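Local atomic coordinates of protease Do-like 8, chloroplastic (Arabidopsis thaliana, PDB entry 4IC6), a protein that probably acts as a serine endopeptidase of the HtrA (Deg) type in the chloroplast thylakoid, using a trypsin-like protease domain followed by a PDZ domain to cleave proteins. Residues G29-L34 / H167-G172; I104-S107 / Q111-F114; R123-A128 / L242-Q247. The protein carries 1 engineered substitution. One frame throughout, in Å; residues are numbered along the deposited sequence.

Overall arrangement
Near the N terminus the chain forms helix 26-39, and interaction 1 brings residues 29-34 against the start of strand 168-176, closing a loop of 132 residues. Within that loop lies interaction 2, the hairpin between strands 98-105 and 111-122 of the first barrel. The two touch: His167 CE1 lies 3.7 Å from Gln111 NE2. Interaction 3 opens after interaction 2 has closed and crosses interaction 1, since residues 123-128 lie inside the first loop and 242-247 beyond it. It ties the first barrel to helix 238-251, which follows the last strand of the second barrel; its centre is about 26 Å from that of interaction 1.

Interaction 1: G29-L34 / H167-G172; sequences GRIVQL and HTLTVG
Ile31 meets the strand through a single methyl group: CG2 lies 3.7 Å from CD2 of Leu169 and 4.2 Å from CG2 of Val171. The two approaches differ. Leu169 crosses the isoleucine at about a right angle, whereas Val171 and Ile31 reach toward each other tip to tip. With CG1 trans to the carbonyl carbon of Ile31 (chi1 -62°) and CG2 trans to its backbone N, the short branch of the isoleucine is the one turned to the strand. Leu169 and Val171 are two apart on the strand, so both point to the helix. The backbones stay well separated, with CA atoms of Ile31 and Val171 8.8 Å apart, and the contact buries 103 Å² in all, so it is modest, wholly apolar packing. Further out, Phe35 of the same helix also touches Leu169, and Arg30 NH1 is hydrogen-bonded to Gln155 OE1. The strand is held by backbone bonds from Thr168 and Thr170 to Gly160 and Ala158, while Leu169 O and Val171 N are hydrogen-bonded to Ser175 OG and Asp196 OD2 of a second subunit. Helix 26-39 thus lies against strands 155-160 and 168-176 of the second barrel, at an interface with that subunit.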
loop_
_atom_site.group_PDB
_atom_site.type_symbol
_atom_site.label_atom_id
_atom_site.label_comp_id
_atom_site.label_asym_id
_atom_site.label_seq_id
_atom_site.Cartn_x
_atom_site.Cartn_y
_atom_site.Cartn_z
ATOM N N GLY A 29 17.328 28.794 24.444
ATOM C CA GLY A 29 17.537 30.218 24.224
ATOM C C GLY A 29 18.359 30.543 22.981
ATOM O O GLY A 29 17.971 31.410 22.191
ATOM N N ARG A 30 19.500 29.869 22.812
ATOM C CA ARG A 30 20.352 30.076 21.633
ATOM C C ARG A 30 19.607 29.726 20.355
ATOM O O ARG A 30 19.684 30.441 19.363
ATOM C CB ARG A 30 21.599 29.184 21.669
ATOM C CG ARG A 30 22.569 29.435 22.797
ATOM C CD ARG A 30 23.932 28.763 22.519
ATOM N NE ARG A 30 23.893 27.294 22.510
ATOM C CZ ARG A 30 23.846 26.543 21.410
ATOM N NH1 ARG A 30 23.823 25.220 21.512
ATOM N NH2 ARG A 30 23.820 27.110 20.211
ATOM N N ILE A 31 18.932 28.585 20.374
ATOM C CA ILE A 31 18.203 28.106 19.212
ATOM C C ILE A 31 17.172 29.134 18.785
ATOM O O ILE A 31 17.066 29.465 17.602
ATOM C CB ILE A 31 17.488 26.784 19.498
ATOM C CG1 ILE A 31 18.498 25.688 19.836
ATOM C CG2 ILE A 31 16.672 26.344 18.288
ATOM C CD1 ILE A 31 17.841 24.322 20.027
ATOM N N VAL A 32 16.404 29.627 19.751
ATOM C CA VAL A 32 15.404 30.661 19.471
ATOM C C VAL A 32 15.993 31.907 18.804
ATOM O O VAL A 32 15.428 32.424 17.830
ATOM C CB VAL A 32 14.590 31.024 20.732
ATOM C CG1 VAL A 32 13.889 32.374 20.565
ATOM C CG2 VAL A 32 13.568 29.914 21.040
ATOM N N GLN A 33 17.132 32.377 19.305
ATOM C CA GLN A 33 17.746 33.588 18.750
ATOM C C GLN A 33 18.367 33.329 17.368
ATOM O O GLN A 33 18.206 34.128 16.450
ATOM C CB GLN A 33 18.778 34.179 19.722
ATOM N N LEU A 34 19.059 32.204 17.211
ATOM C CA LEU A 34 19.596 31.824 15.900
ATOM C C LEU A 34 18.517 31.726 14.836
ATOM O O LEU A 34 18.682 32.210 13.709
ATOM C CB LEU A 34 20.290 30.470 15.974
ATOM C CG LEU A 34 21.783 30.492 16.290
ATOM C CD1 LEU A 34 22.337 29.084 16.108
ATOM C CD2 LEU A 34 22.517 31.491 15.394
ATOM N N HIS A 167 7.979 30.864 9.072
ATOM C CA HIS A 167 9.149 29.997 8.969
ATOM C C HIS A 167 9.000 28.755 9.838
ATOM O O HIS A 167 8.217 28.744 10.796
ATOM C CB HIS A 167 10.431 30.759 9.334
ATOM C CG HIS A 167 10.882 31.720 8.280
ATOM N ND1 HIS A 167 10.233 32.915 8.031
ATOM C CD2 HIS A 167 11.906 31.657 7.399
ATOM C CE1 HIS A 167 10.844 33.547 7.046
ATOM N NE2 HIS A 167 11.863 32.807 6.645
ATOM N N THR A 168 9.767 27.720 9.503
ATOM C CA THR A 168 9.724 26.447 10.221
ATOM C C THR A 168 11.091 26.119 10.752
ATOM O O THR A 168 12.088 26.576 10.212
ATOM C CB THR A 168 9.324 25.286 9.290
ATOM O OG1 THR A 168 10.307 25.150 8.255
ATOM C CG2 THR A 168 7.982 25.561 8.633
ATOM N N LEU A 169 11.153 25.283 11.782
ATOM C CA LEU A 169 12.454 24.855 12.290
ATOM C C LEU A 169 12.381 23.400 12.678
ATOM O O LEU A 169 11.381 22.957 13.240
ATOM C CB LEU A 169 12.802 25.650 13.541
ATOM C CG LEU A 169 14.041 25.201 14.319
ATOM C CD1 LEU A 169 15.268 25.434 13.465
ATOM C CD2 LEU A 169 14.141 25.984 15.612
ATOM N N THR A 170 13.446 22.664 12.387
ATOM C CA THR A 170 13.659 21.365 13.011
ATOM C C THR A 170 15.083 21.319 13.528
ATOM O O THR A 170 15.943 22.055 13.050
ATOM C CB THR A 170 13.367 20.177 12.050
ATOM O OG1 THR A 170 14.317 20.167 10.974
ATOM C CG2 THR A 170 11.953 20.276 11.485
ATOM N N VAL A 171 15.341 20.468 14.511
ATOM C CA VAL A 171 16.643 20.469 15.153
ATOM C C VAL A 171 17.054 19.044 15.464
ATOM O O VAL A 171 16.260 18.268 15.981
ATOM C CB VAL A 171 16.606 21.256 16.487
ATOM C CG1 VAL A 171 17.910 21.088 17.260
ATOM C CG2 VAL A 171 16.324 22.744 16.244
ATOM N N GLY A 172 18.294 18.708 15.138
ATOM C CA GLY A 172 18.872 17.447 15.551
ATOM C C GLY A 172 20.382 17.550 15.546
ATOM O O GLY A 172 20.955 18.616 15.810
#

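Interaction 2: I104-S107 / Q111-F114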
loop_
_atom_site.group_PDB
_atom_site.type_symbol
_atom_site.label_atom_id
_atom_site.label_comp_id
_atom_site.label_asym_id
_atom_site.label_seq_id
_atom_site.Cartn_x
_atom_site.Cartn_y
_atom_site.Cartn_z
ATOM N N ILE A 104 10.443 37.261 0.451
ATOM C CA ILE A 104 11.507 37.594 1.382
ATOM C C ILE A 104 11.007 38.404 2.580
ATOM O O ILE A 104 10.365 39.457 2.428
ATOM C CB ILE A 104 12.598 38.412 0.685
ATOM C CG1 ILE A 104 12.856 37.860 -0.718
ATOM C CG2 ILE A 104 13.858 38.448 1.537
ATOM C CD1 ILE A 104 14.090 38.422 -1.381
ATOM N N LEU A 105 11.333 37.917 3.772
ATOM C CA LEU A 105 10.961 38.562 5.025
ATOM C C LEU A 105 11.747 39.859 5.240
ATOM O O LEU A 105 12.983 39.846 5.316
ATOM C CB LEU A 105 11.221 37.606 6.194
ATOM C CG LEU A 105 10.709 38.024 7.578
ATOM C CD1 LEU A 105 9.181 38.151 7.584
ATOM C CD2 LEU A 105 11.170 37.025 8.635
ATOM N N ALA A 106 11.028 40.973 5.341
ATOM C CA ALA A 106 11.652 42.254 5.636
ATOM C C ALA A 106 11.671 42.517 7.140
ATOM O O ALA A 106 11.097 41.754 7.923
ATOM C CB ALA A 106 10.936 43.376 4.911
ATOM N N SER A 107 12.327 43.606 7.535
ATOM C CA SER A 107 12.451 43.974 8.945
ATOM C C SER A 107 11.113 44.348 9.584
ATOM O O SER A 107 10.950 44.230 10.803
ATOM C CB SER A 107 13.454 45.103 9.112
ATOM N N GLN A 111 6.422 39.445 4.622
ATOM C CA GLN A 111 7.156 38.997 3.452
ATOM C C GLN A 111 6.756 39.745 2.178
ATOM O O GLN A 111 5.572 39.867 1.845
ATOM C CB GLN A 111 7.068 37.486 3.290
ATOM C CG GLN A 111 7.785 36.760 4.402
ATOM C CD GLN A 111 7.909 35.278 4.149
ATOM O OE1 GLN A 111 8.140 34.843 3.020
ATOM N NE2 GLN A 111 7.734 34.487 5.201
ATOM N N LYS A 112 7.766 40.258 1.484
ATOM C CA LYS A 112 7.575 41.004 0.247
ATOM C C LYS A 112 7.888 40.114 -0.963
ATOM O O LYS A 112 8.766 39.251 -0.894
ATOM C CB LYS A 112 8.465 42.249 0.250
ATOM C CG LYS A 112 7.769 43.550 0.706
ATOM C CD LYS A 112 7.871 43.804 2.217
ATOM C CE LYS A 112 7.355 45.209 2.563
ATOM N NZ LYS A 112 7.094 45.428 4.021
ATOM N N ASN A 113 7.187 40.332 -2.075
ATOM C CA ASN A 113 7.263 39.432 -3.233
ATOM C C ASN A 113 8.149 39.943 -4.384
ATOM O O ASN A 113 8.114 41.126 -4.725
ATOM C CB ASN A 113 5.848 39.143 -3.751
ATOM C CG ASN A 113 5.819 38.073 -4.826
ATOM O OD1 ASN A 113 6.109 36.904 -4.565
ATOM N ND2 ASN A 113 5.435 38.464 -6.038
ATOM N N PHE A 114 8.938 39.047 -4.982
ATOM C CA PHE A 114 9.839 39.402 -6.089
ATOM C C PHE A 114 9.862 38.355 -7.184
ATOM O O PHE A 114 9.737 37.163 -6.917
ATOM C CB PHE A 114 11.273 39.588 -5.585
ATOM C CG PHE A 114 11.420 40.706 -4.611
ATOM C CD1 PHE A 114 11.577 42.006 -5.060
ATOM C CD2 PHE A 114 11.364 40.468 -3.248
ATOM C CE1 PHE A 114 11.697 43.054 -4.168
ATOM C CE2 PHE A 114 11.482 41.512 -2.347
ATOM C CZ PHE A 114 11.649 42.811 -2.811
#
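Ile104 and Lys112 face each other as an antiparallel hydrogen-bonded pair, and each uses both its backbone N-H and its carbonyl. The bond from Ile104 N to Lys112 O is 2.9 Å long and nearly straight, 171° at the hydrogen, with the donor in the carbonyl plane. Lys112 O also has a weak hydrogen bond from Asn103 ND2. The return bond, from Lys112 N to Ile104 O, has the same length, but here the donor stands above the carbonyl plane, 39° out of it. Ile104 O also receives a CA-H contact from Gln111, whose CA is 3.4 Å away. One carbonyl oxygen is therefore met by two neighbouring residues of the opposite strand.

The side-chain polar groups look elsewhere. Gln111 OE1 accepts a hydrogen bond from Asn161 ND2, and Lys112 NZ forms a salt bridge with Asp108 in the turn between the segments. What remains across the hairpin is hydrocarbon. On the face bearing Leu105 and Gln111, the glutamine CG rests 3.7 Å from Leu105 CD1. That CG is set trans to its own carbonyl carbon (chi1 -67°) and the chain runs extended beyond it, which carries the amide past the leucine. On the face of Ile104 and Lys112, the lysine bends at chi2 and brings CD to 4.1 Å from Ala106 CB. Ile104 CD1 approaches Phe114 CD2 at 3.9 Å, obliquely to the ring, and the two side chains cross at about a right angle. Val132 and Leu138 also touch the Phe114 side chain.

Leu105 and Gln111, a non-hydrogen-bonded pair with CA atoms 4.1 Å apart, follow the bonded pair toward the turn. The chain turns through 106-110 between the strands, so this is the loop end of a beta hairpin in the first six-stranded barrel of the trypsin-like, double-barrel fold.

Interaction 3: R123-A128 / L242-Q247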
loop_
_atom_site.group_PDB
_atom_site.type_symbol
_atom_site.label_atom_id
_atom_site.label_comp_id
_atom_site.label_asym_id
_atom_site.label_seq_id
_atom_site.Cartn_x
_atom_site.Cartn_y
_atom_site.Cartn_z
ATOM N N ARG A 123 21.660 19.947 -12.142
ATOM C CA ARG A 123 20.883 18.797 -11.702
ATOM C C ARG A 123 21.706 17.816 -10.855
ATOM O O ARG A 123 21.222 17.295 -9.845
ATOM C CB ARG A 123 20.261 18.097 -12.910
ATOM C CG ARG A 123 19.459 16.874 -12.543
ATOM C CD ARG A 123 18.480 16.437 -13.627
ATOM N NE ARG A 123 17.267 15.959 -12.964
ATOM C CZ ARG A 123 16.036 16.040 -13.454
ATOM N NH1 ARG A 123 15.819 16.567 -14.657
ATOM N NH2 ARG A 123 15.021 15.587 -12.726
ATOM N N ALA A 124 22.952 17.589 -11.255
ATOM C CA ALA A 124 23.827 16.637 -10.567
ATOM C C ALA A 124 23.981 16.937 -9.076
ATOM O O ALA A 124 24.014 16.023 -8.263
ATOM C CB ALA A 124 25.189 16.582 -11.254
ATOM N N LYS A 125 24.085 18.212 -8.707
ATOM C CA LYS A 125 24.174 18.584 -7.293
ATOM C C LYS A 125 22.861 19.125 -6.714
ATOM O O LYS A 125 22.837 19.606 -5.581
ATOM C CB LYS A 125 25.317 19.583 -7.057
ATOM C CG LYS A 125 26.707 19.052 -7.425
ATOM C CD LYS A 125 27.050 17.816 -6.565
ATOM C CE LYS A 125 28.532 17.450 -6.648
ATOM N NZ LYS A 125 28.889 16.358 -5.674
ATOM N N ASP A 126 21.779 19.021 -7.487
ATOM C CA ASP A 126 20.457 19.509 -7.072
ATOM C C ASP A 126 20.531 20.931 -6.532
ATOM O O ASP A 126 20.092 21.204 -5.411
ATOM C CB ASP A 126 19.830 18.600 -5.996
ATOM C CG ASP A 126 18.332 18.835 -5.837
ATOM O OD1 ASP A 126 17.796 19.773 -6.483
ATOM O OD2 ASP A 126 17.695 18.092 -5.059
ATOM N N LEU A 127 21.093 21.837 -7.328
ATOM C CA LEU A 127 21.166 23.238 -6.942
ATOM C C LEU A 127 20.722 24.136 -8.073
ATOM O O LEU A 127 20.970 23.844 -9.246
ATOM C CB LEU A 127 22.585 23.617 -6.520
ATOM C CG LEU A 127 23.048 22.908 -5.249
ATOM C CD1 LEU A 127 24.560 23.048 -5.090
ATOM C CD2 LEU A 127 22.295 23.478 -4.048
ATOM N N ALA A 128 20.057 25.226 -7.709
ATOM C CA ALA A 128 19.613 26.226 -8.683
ATOM C C ALA A 128 19.868 27.593 -8.093
ATOM O O ALA A 128 19.851 27.762 -6.873
ATOM C CB ALA A 128 18.134 26.057 -8.995
ATOM N N LEU A 242 29.433 26.079 -2.138
ATOM C CA LEU A 242 30.452 27.100 -2.344
ATOM C C LEU A 242 31.142 26.940 -3.690
ATOM O O LEU A 242 31.610 27.910 -4.288
ATOM C CB LEU A 242 31.493 27.032 -1.233
ATOM C CG LEU A 242 31.148 27.819 0.023
ATOM C CD1 LEU A 242 32.154 27.510 1.120
ATOM C CD2 LEU A 242 31.148 29.308 -0.319
ATOM N N LYS A 243 31.194 25.709 -4.175
ATOM C CA LYS A 243 31.889 25.434 -5.427
ATOM C C LYS A 243 30.959 25.625 -6.614
ATOM O O LYS A 243 31.355 26.171 -7.639
ATOM C CB LYS A 243 32.455 24.008 -5.406
ATOM C CG LYS A 243 32.726 23.386 -6.773
ATOM C CD LYS A 243 34.093 23.778 -7.335
ATOM C CE LYS A 243 34.408 23.015 -8.626
ATOM N NZ LYS A 243 35.775 23.324 -9.135
ATOM N N ILE A 244 29.713 25.188 -6.466
ATOM C CA ILE A 244 28.760 25.181 -7.578
ATOM C C ILE A 244 28.136 26.551 -7.867
ATOM O O ILE A 244 27.984 26.954 -9.023
ATOM C CB ILE A 244 27.622 24.160 -7.319
ATOM C CG1 ILE A 244 28.211 22.756 -7.125
ATOM C CG2 ILE A 244 26.600 24.188 -8.450
ATOM C CD1 ILE A 244 28.961 22.229 -8.350
ATOM N N VAL A 245 27.772 27.269 -6.812
ATOM C CA VAL A 245 27.050 28.521 -6.984
ATOM C C VAL A 245 27.799 29.549 -7.854
ATOM O O VAL A 245 27.228 30.073 -8.816
ATOM C CB VAL A 245 26.609 29.128 -5.631
ATOM C CG1 VAL A 245 26.118 30.565 -5.820
ATOM C CG2 VAL A 245 25.500 28.286 -5.022
ATOM N N PRO A 246 29.078 29.831 -7.543
ATOM C CA PRO A 246 29.785 30.836 -8.352
ATOM C C PRO A 246 29.873 30.466 -9.831
ATOM O O PRO A 246 29.875 31.365 -10.689
ATOM C CB PRO A 246 31.183 30.872 -7.732
ATOM C CG PRO A 246 30.995 30.348 -6.350
ATOM C CD PRO A 246 29.909 29.327 -6.440
ATOM N N GLN A 247 29.962 29.168 -10.120
ATOM C CA GLN A 247 29.954 28.675 -11.503
ATOM C C GLN A 247 28.602 28.940 -12.166
ATOM O O GLN A 247 28.538 29.391 -13.310
ATOM C CB GLN A 247 30.278 27.169 -11.552
ATOM C CG GLN A 247 31.650 26.793 -10.998
ATOM C CD GLN A 247 32.005 25.333 -11.236
ATOM O OE1 GLN A 247 31.980 24.511 -10.312
ATOM N NE2 GLN A 247 32.342 25.003 -12.479
#
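Leu127 and Ile244 are brought together by similar first torsions: chi1 is -66° in the leucine and -58° in the isoleucine, so Leu127 CG and Ile244 CG1 each stand trans to their own carbonyl carbon. Leu127 CD1 then arrives against the branch point of the isoleucine, 3.9 Å from CB and 4.1 Å from CG2, with the two side chains running slantwise past one another. The second torsion of Ile244, -62°, folds its longer branch back, and CD1 comes to 4.0 Å from Lys125 CG. The lysine crosses the isoleucine at about a right angle. Its CB points to the helix, but its chain bends at chi2 and the ammonium end leads away. Lys125 therefore joins the packing through its CG methylene.

Ile244 is the one helix residue in direct touch here, and it takes both partners at once: Leu127 at its branch point and Lys125 along its CG1-CD1 branch. The CA atoms of Leu127 and Ile244 are 7.9 Å apart, a spacing bridged by side chains.

The loop side of the contact is shaped by its backbone. A type I turn runs from Arg123 to Asp126, closed by a 3.0 Å bond from Asp126 N to Arg123 O, and Asp126 with Leu127 forms a G1 bulge opposite Asp122. Asp126, predicted to belong to the charge relay system, points elsewhere; its OD1 is bonded to the backbone N of His83 and its OD2 to Ser183 OG. Leu127 also rests on Ile236 of strand 233-237, just ahead of helix 238-251.

Since every touching atom across the contact is carbon, this is apolar packing with the charge of Lys125 directed elsewhere, and the helix is joined to the residues next to Asp126 by dispersion and burial, 144 Å² in total.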